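PDB 4AWD: beta-porphyranase B from Bacteroides plebeius, which hydrolyses the (1->4) linkages between beta-D-galactopyranose and alpha-L-galactopyranose-6-sulfate in the red-algal polysaccharide porphyran, releasing mostly a sulfated disaccharide. Local coordinates for residues M147-L153 against F281-E287; E176-I180 against Y243-W247. All blocks are in the same frame, centred on the assembly; numbering follows the deposited sequence.

Overall arrangement
The chain reaches M147-L153 first, at the start of strand 149-163. It then turns back into strand 168-182, which carries E176-I180. Strand 241-249, with Y243-W247, follows 63 residues later and closes contact 2. Strand 281-285 comes last and closes contact 1, so the loop of contact 2 is nested inside that of contact 1. Contact 1 joins two neighbouring strands of one sheet. Contact 2 packs the next strand of that sheet, 168-182, against the sheet holding strand 241-249, as in the beta-sandwich of GH16 enzymes. The contact centres lie about 11 Å apart. Strand 149-163 pairs with strands 281-285 and 168-182, and so links them.

Contact 1: residues M147-L153 against F281-E287; sequences MSSTFWL and FIHIVTE
W152 and H283 face each other as a hydrogen-bonded antiparallel pair in the GH16 beta-sandwich. Their backbones are joined twice: W152 N to H283 O (3.1 Å) and H283 N to W152 O (2.6 Å). L153 and I282 form the next, non-hydrogen-bonded pair. Just outside the paired strands, S148 N donates to E287 O in a nearly straight bond.

Side-chain hydroxyls extend this ladder. T150 OG1 donates to V285 O at 2.6 Å, beside a weak bond from T150 N to the same oxygen. S148 OG accepts from E287 N at 2.7 Å and donates to the anti side of E287 OE1 at 2.8 Å. Its chi1 of 64° sets OG between its own backbone N and carbonyl carbon, where it meets both groups. The other carboxylate oxygen, OE2, forms a salt bridge with R79. S148 may thus position E287, which by similarity binds substrate, as does R79. A water bridges S148 O and T286 OG1.

Apolar contacts lie on both faces of the strand pair. L153 CG meets I282 CD1, and F151 CE1 meets I282 CG2. On the W152 face, V285 CB reaches the edge of the indole. The H283 ring is turned 58° from the six-membered ring of W152, and its NE2 is hydrogen-bonded to S72. H283 CB sits over the face of that six-membered ring, 3.5 Å from its centroid, in a CH-pi contact 14° off the ring normal.

Contact 2: residues E176-I180 against Y243-W247; sequences ELDII and YGCWW
I180 lies over one face of the Y243 ring. Its CG1 is 3.9 Å from the ring centroid, 23° off the ring normal, in a CH-pi contact displaced toward the rim. CD1 follows the same side of the ring and touches CD1 and CE1 of Y243. The other branch, CG2, meets Y243 CB and CG. Chi1 of -175° turns CG1 anti to the backbone N, and CG2 then falls between the backbone N and the carbonyl carbon. The two branches together follow the tyrosine from CB to CE1.

I179 fills the middle of the contact. Its CG1 meets C245 CB at 3.5 Å, and CD1 touches the same carbon. CG2 points the other way along the strand and rests on the Y243 backbone, 3.5 Å from Y243 O. L177 continues the row. Its CD2 lies 3.9 Å from C245 SG and 4.0 Å from W247 CE3, meeting the indole obliquely.

I179 and I180 both face F151 of the neighbouring strand, a classic beta bulge. The chain turns a corner at I179. This lets consecutive isoleucines both point toward Y243-W247. The contact joins the two layers of the GH16 sandwich. M140 packs on both I180 and Y243, and V253 on L177, C245 and W247.

E176, the nucleophile by similarity, precedes L177, and its OE1 is hydrogen-bonded to W210 NE1. No hydrogen bond crosses between the two segments. The layers meet here through branched aliphatic groups, a thiol and aromatic rings, all buried, so the hold is one of van der Waals and CH-pi contact on the strand that carries the probable nucleophile.

Contact 1: residues M147-L153 against F281-E287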
loop_
_atom_site.group_PDB
_atom_site.type_symbol
_atom_site.label_atom_id
_atom_site.label_comp_id
_atom_site.label_asym_id
_atom_site.label_seq_id
_atom_site.Cartn_x
_atom_site.Cartn_y
_atom_site.Cartn_z
ATOM N N MET A 147 -10.228 5.418 -8.940
ATOM C CA MET A 147 -9.947 4.605 -7.752
ATOM C C MET A 147 -8.440 4.372 -7.631
ATOM O O MET A 147 -7.717 4.363 -8.635
ATOM C CB MET A 147 -10.719 3.280 -7.780
ATOM C CG MET A 147 -12.174 3.461 -7.402
ATOM S SD MET A 147 -13.211 1.999 -7.556
ATOM C CE MET A 147 -12.541 0.947 -6.263
ATOM N N SER A 148 -7.977 4.210 -6.399
ATOM C CA SER A 148 -6.546 4.166 -6.107
ATOM C C SER A 148 -5.899 2.898 -6.646
ATOM O O SER A 148 -6.562 1.873 -6.796
ATOM C CB SER A 148 -6.316 4.219 -4.597
ATOM O OG SER A 148 -6.871 3.055 -3.989
ATOM N N SER A 149 -4.606 2.997 -6.951
ATOM C CA SER A 149 -3.739 1.837 -7.142
ATOM C C SER A 149 -2.683 1.999 -6.066
ATOM O O SER A 149 -2.000 3.016 -6.042
ATOM C CB SER A 149 -3.077 1.853 -8.523
ATOM O OG SER A 149 -4.041 1.837 -9.561
ATOM N N THR A 150 -2.560 1.023 -5.168
ATOM C CA THR A 150 -1.659 1.186 -4.034
ATOM C C THR A 150 -0.827 -0.057 -3.733
ATOM O O THR A 150 -1.177 -1.159 -4.127
ATOM C CB THR A 150 -2.408 1.580 -2.746
ATOM O OG1 THR A 150 -3.330 0.546 -2.403
ATOM C CG2 THR A 150 -3.163 2.888 -2.909
ATOM N N PHE A 151 0.278 0.164 -3.023
ATOM C CA PHE A 151 1.165 -0.878 -2.529
ATOM C C PHE A 151 1.694 -0.357 -1.206
ATOM O O PHE A 151 2.346 0.693 -1.171
ATOM C CB PHE A 151 2.332 -1.107 -3.506
ATOM C CG PHE A 151 3.351 -2.116 -3.026
ATOM C CD1 PHE A 151 2.975 -3.418 -2.714
ATOM C CD2 PHE A 151 4.685 -1.774 -2.907
ATOM C CE1 PHE A 151 3.917 -4.362 -2.270
ATOM C CE2 PHE A 151 5.638 -2.705 -2.496
ATOM C CZ PHE A 151 5.257 -3.998 -2.161
ATOM N N TRP A 152 1.404 -1.076 -0.122
ATOM C CA TRP A 152 1.753 -0.625 1.217
ATOM C C TRP A 152 1.808 -1.734 2.247
ATOM O O TRP A 152 1.396 -2.867 1.991
ATOM C CB TRP A 152 0.784 0.462 1.700
ATOM C CG TRP A 152 -0.680 0.190 1.536
ATOM C CD1 TRP A 152 -1.377 0.107 0.355
ATOM C CD2 TRP A 152 -1.647 0.042 2.587
ATOM N NE1 TRP A 152 -2.718 -0.109 0.610
ATOM C CE2 TRP A 152 -2.911 -0.146 1.970
ATOM C CE3 TRP A 152 -1.571 0.052 3.989
ATOM C CZ2 TRP A 152 -4.092 -0.335 2.711
ATOM C CZ3 TRP A 152 -2.748 -0.125 4.732
ATOM C CH2 TRP A 152 -3.993 -0.313 4.085
ATOM N N LEU A 153 2.317 -1.379 3.420
ATOM C CA LEU A 153 2.402 -2.288 4.558
ATOM C C LEU A 153 1.727 -1.643 5.766
ATOM O O LEU A 153 1.680 -0.409 5.883
ATOM C CB LEU A 153 3.859 -2.625 4.900
ATOM C CG LEU A 153 4.681 -3.397 3.857
ATOM C CD1 LEU A 153 5.207 -2.430 2.837
ATOM C CD2 LEU A 153 5.832 -4.137 4.484
ATOM N N PHE A 281 2.204 -6.545 7.778
ATOM C CA PHE A 281 1.755 -7.300 6.604
ATOM C C PHE A 281 1.748 -6.408 5.361
ATOM O O PHE A 281 1.759 -5.179 5.474
ATOM C CB PHE A 281 0.383 -7.965 6.839
ATOM C CG PHE A 281 -0.696 -7.031 7.319
ATOM C CD1 PHE A 281 -1.459 -6.300 6.417
ATOM C CD2 PHE A 281 -0.984 -6.921 8.671
ATOM C CE1 PHE A 281 -2.474 -5.452 6.861
ATOM C CE2 PHE A 281 -1.987 -6.080 9.129
ATOM C CZ PHE A 281 -2.736 -5.347 8.223
ATOM N N ILE A 282 1.752 -7.030 4.180
ATOM C CA ILE A 282 1.598 -6.297 2.912
ATOM C C ILE A 282 0.110 -6.092 2.631
ATOM O O ILE A 282 -0.675 -7.038 2.748
ATOM C CB ILE A 282 2.205 -7.080 1.710
ATOM C CG1 ILE A 282 3.682 -7.426 1.941
ATOM C CG2 ILE A 282 2.021 -6.315 0.399
ATOM C CD1 ILE A 282 4.641 -6.331 1.547
ATOM N N HIS A 283 -0.278 -4.867 2.280
ATOM C CA HIS A 283 -1.602 -4.615 1.713
ATOM C C HIS A 283 -1.522 -4.183 0.251
ATOM O O HIS A 283 -0.702 -3.347 -0.121
ATOM C CB HIS A 283 -2.350 -3.554 2.511
ATOM C CG HIS A 283 -3.551 -4.078 3.244
ATOM N ND1 HIS A 283 -4.160 -3.380 4.267
ATOM C CD2 HIS A 283 -4.260 -5.225 3.099
ATOM C CE1 HIS A 283 -5.192 -4.073 4.718
ATOM N NE2 HIS A 283 -5.274 -5.196 4.027
ATOM N N ILE A 284 -2.365 -4.752 -0.588
ATOM C CA ILE A 284 -2.404 -4.332 -1.978
ATOM C C ILE A 284 -3.857 -3.980 -2.283
ATOM O O ILE A 284 -4.709 -4.851 -2.327
ATOM C CB ILE A 284 -1.844 -5.411 -2.944
ATOM C CG1 ILE A 284 -0.533 -6.000 -2.404
ATOM C CG2 ILE A 284 -1.631 -4.801 -4.330
ATOM C CD1 ILE A 284 0.066 -7.151 -3.218
ATOM N N VAL A 285 -4.131 -2.694 -2.472
ATOM C CA VAL A 285 -5.497 -2.189 -2.335
ATOM C C VAL A 285 -5.947 -1.247 -3.453
ATOM O O VAL A 285 -5.197 -0.403 -3.925
ATOM C CB VAL A 285 -5.674 -1.471 -0.976
ATOM C CG1 VAL A 285 -7.010 -0.764 -0.898
ATOM C CG2 VAL A 285 -5.540 -2.469 0.164
ATOM N N THR A 286 -7.213 -1.390 -3.812
ATOM C CA THR A 286 -7.888 -0.573 -4.810
ATOM C C THR A 286 -9.080 0.107 -4.106
ATOM O O THR A 286 -10.013 -0.563 -3.648
ATOM C CB THR A 286 -8.324 -1.510 -5.961
ATOM O OG1 THR A 286 -7.463 -1.312 -7.097
ATOM C CG2 THR A 286 -9.726 -1.308 -6.319
ATOM N N GLU A 287 -9.036 1.436 -3.964
ATOM C CA GLU A 287 -10.007 2.084 -3.091
ATOM C C GLU A 287 -10.553 3.381 -3.620
ATOM O O GLU A 287 -10.153 3.912 -4.684
ATOM C CB GLU A 287 -9.420 2.331 -1.700
ATOM C CG GLU A 287 -8.794 3.705 -1.518
ATOM C CD GLU A 287 -7.538 3.640 -0.661
ATOM O OE1 GLU A 287 -6.526 3.099 -1.161
ATOM O OE2 GLU A 287 -7.573 4.111 0.506
HETATM O O HOH W 1 -7.639 0.874 -9.193
#

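Contact 2: residues E176-I180 against Y243-W247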
loop_
_atom_site.group_PDB
_atom_site.type_symbol
_atom_site.label_atom_id
_atom_site.label_comp_id
_atom_site.label_asym_id
_atom_site.label_seq_id
_atom_site.Cartn_x
_atom_site.Cartn_y
_atom_site.Cartn_z
ATOM N N GLU A 176 1.845 2.255 9.564
ATOM C CA GLU A 176 1.372 2.102 8.217
ATOM C C GLU A 176 2.383 2.758 7.294
ATOM O O GLU A 176 2.730 3.929 7.478
ATOM C CB GLU A 176 0.002 2.783 8.065
ATOM C CG GLU A 176 -0.674 2.568 6.724
ATOM C CD GLU A 176 -2.107 3.060 6.722
ATOM O OE1 GLU A 176 -2.612 3.484 7.790
ATOM O OE2 GLU A 176 -2.738 3.043 5.652
ATOM N N LEU A 177 2.845 1.996 6.312
ATOM C CA LEU A 177 3.887 2.441 5.405
ATOM C C LEU A 177 3.361 2.375 3.979
ATOM O O LEU A 177 3.154 1.293 3.421
ATOM C CB LEU A 177 5.165 1.595 5.597
ATOM C CG LEU A 177 6.349 1.599 4.606
ATOM C CD1 LEU A 177 6.867 2.993 4.338
ATOM C CD2 LEU A 177 7.491 0.725 5.132
ATOM N N ASP A 178 3.101 3.545 3.421
ATOM C CA ASP A 178 2.555 3.674 2.069
ATOM C C ASP A 178 3.695 3.858 1.097
ATOM O O ASP A 178 4.378 4.886 1.126
ATOM C CB ASP A 178 1.601 4.877 1.985
ATOM C CG ASP A 178 0.290 4.629 2.714
ATOM O OD1 ASP A 178 -0.360 3.626 2.384
ATOM O OD2 ASP A 178 -0.085 5.429 3.605
ATOM N N ILE A 179 3.921 2.850 0.262
ATOM C CA ILE A 179 5.016 2.900 -0.695
ATOM C C ILE A 179 4.565 3.665 -1.939
ATOM O O ILE A 179 5.292 4.514 -2.443
ATOM C CB ILE A 179 5.586 1.491 -1.011
ATOM C CG1 ILE A 179 6.252 0.921 0.251
ATOM C CG2 ILE A 179 6.599 1.569 -2.156
ATOM C CD1 ILE A 179 6.574 -0.558 0.231
ATOM N N ILE A 180 3.357 3.382 -2.418
ATOM C CA ILE A 180 2.748 4.223 -3.450
ATOM C C ILE A 180 1.240 4.287 -3.319
ATOM O O ILE A 180 0.584 3.266 -3.082
ATOM C CB ILE A 180 3.159 3.796 -4.910
ATOM C CG1 ILE A 180 2.610 4.779 -5.958
ATOM C CG2 ILE A 180 2.745 2.320 -5.222
ATOM C CD1 ILE A 180 3.173 6.215 -5.845
ATOM N N TYR A 243 7.931 0.869 -7.749
ATOM C CA TYR A 243 7.714 1.675 -6.540
ATOM C C TYR A 243 8.216 0.890 -5.335
ATOM O O TYR A 243 7.691 -0.174 -5.001
ATOM C CB TYR A 243 6.235 2.041 -6.363
ATOM C CG TYR A 243 5.621 2.762 -7.539
ATOM C CD1 TYR A 243 5.701 4.151 -7.645
ATOM C CD2 TYR A 243 4.955 2.055 -8.548
ATOM C CE1 TYR A 243 5.141 4.827 -8.713
ATOM C CE2 TYR A 243 4.399 2.720 -9.644
ATOM C CZ TYR A 243 4.495 4.115 -9.713
ATOM O OH TYR A 243 3.951 4.791 -10.780
ATOM N N GLY A 244 9.244 1.421 -4.692
ATOM C CA GLY A 244 9.976 0.666 -3.703
ATOM C C GLY A 244 10.347 1.426 -2.456
ATOM O O GLY A 244 10.505 2.653 -2.448
ATOM N N CYS A 245 10.475 0.669 -1.389
ATOM C CA CYS A 245 10.858 1.220 -0.126
ATOM C C CYS A 245 12.020 0.418 0.442
ATOM O O CYS A 245 11.988 -0.820 0.435
ATOM C CB CYS A 245 9.696 1.101 0.837
ATOM S SG CYS A 245 10.108 1.781 2.393
ATOM N N TRP A 246 13.034 1.129 0.930
ATOM C CA TRP A 246 14.012 0.527 1.815
ATOM C C TRP A 246 13.631 0.918 3.237
ATOM O O TRP A 246 13.876 2.041 3.677
ATOM C CB TRP A 246 15.438 0.990 1.501
ATOM C CG TRP A 246 16.489 0.323 2.355
ATOM C CD1 TRP A 246 16.284 -0.489 3.445
ATOM C CD2 TRP A 246 17.911 0.425 2.202
ATOM N NE1 TRP A 246 17.490 -0.904 3.966
ATOM C CE2 TRP A 246 18.502 -0.353 3.225
ATOM C CE3 TRP A 246 18.744 1.096 1.297
ATOM C CZ2 TRP A 246 19.893 -0.476 3.368
ATOM C CZ3 TRP A 246 20.123 0.969 1.435
ATOM C CH2 TRP A 246 20.683 0.189 2.467
ATOM N N TRP A 247 13.010 -0.007 3.947
ATOM C CA TRP A 247 12.657 0.243 5.335
ATOM C C TRP A 247 13.924 -0.045 6.147
ATOM O O TRP A 247 14.216 -1.189 6.473
ATOM C CB TRP A 247 11.456 -0.620 5.723
ATOM C CG TRP A 247 10.929 -0.423 7.118
ATOM C CD1 TRP A 247 11.343 0.500 8.050
ATOM C CD2 TRP A 247 9.855 -1.154 7.729
ATOM N NE1 TRP A 247 10.606 0.367 9.198
ATOM C CE2 TRP A 247 9.690 -0.638 9.032
ATOM C CE3 TRP A 247 9.027 -2.205 7.300
ATOM C CZ2 TRP A 247 8.729 -1.127 9.910
ATOM C CZ3 TRP A 247 8.064 -2.695 8.176
ATOM C CH2 TRP A 247 7.924 -2.155 9.469
#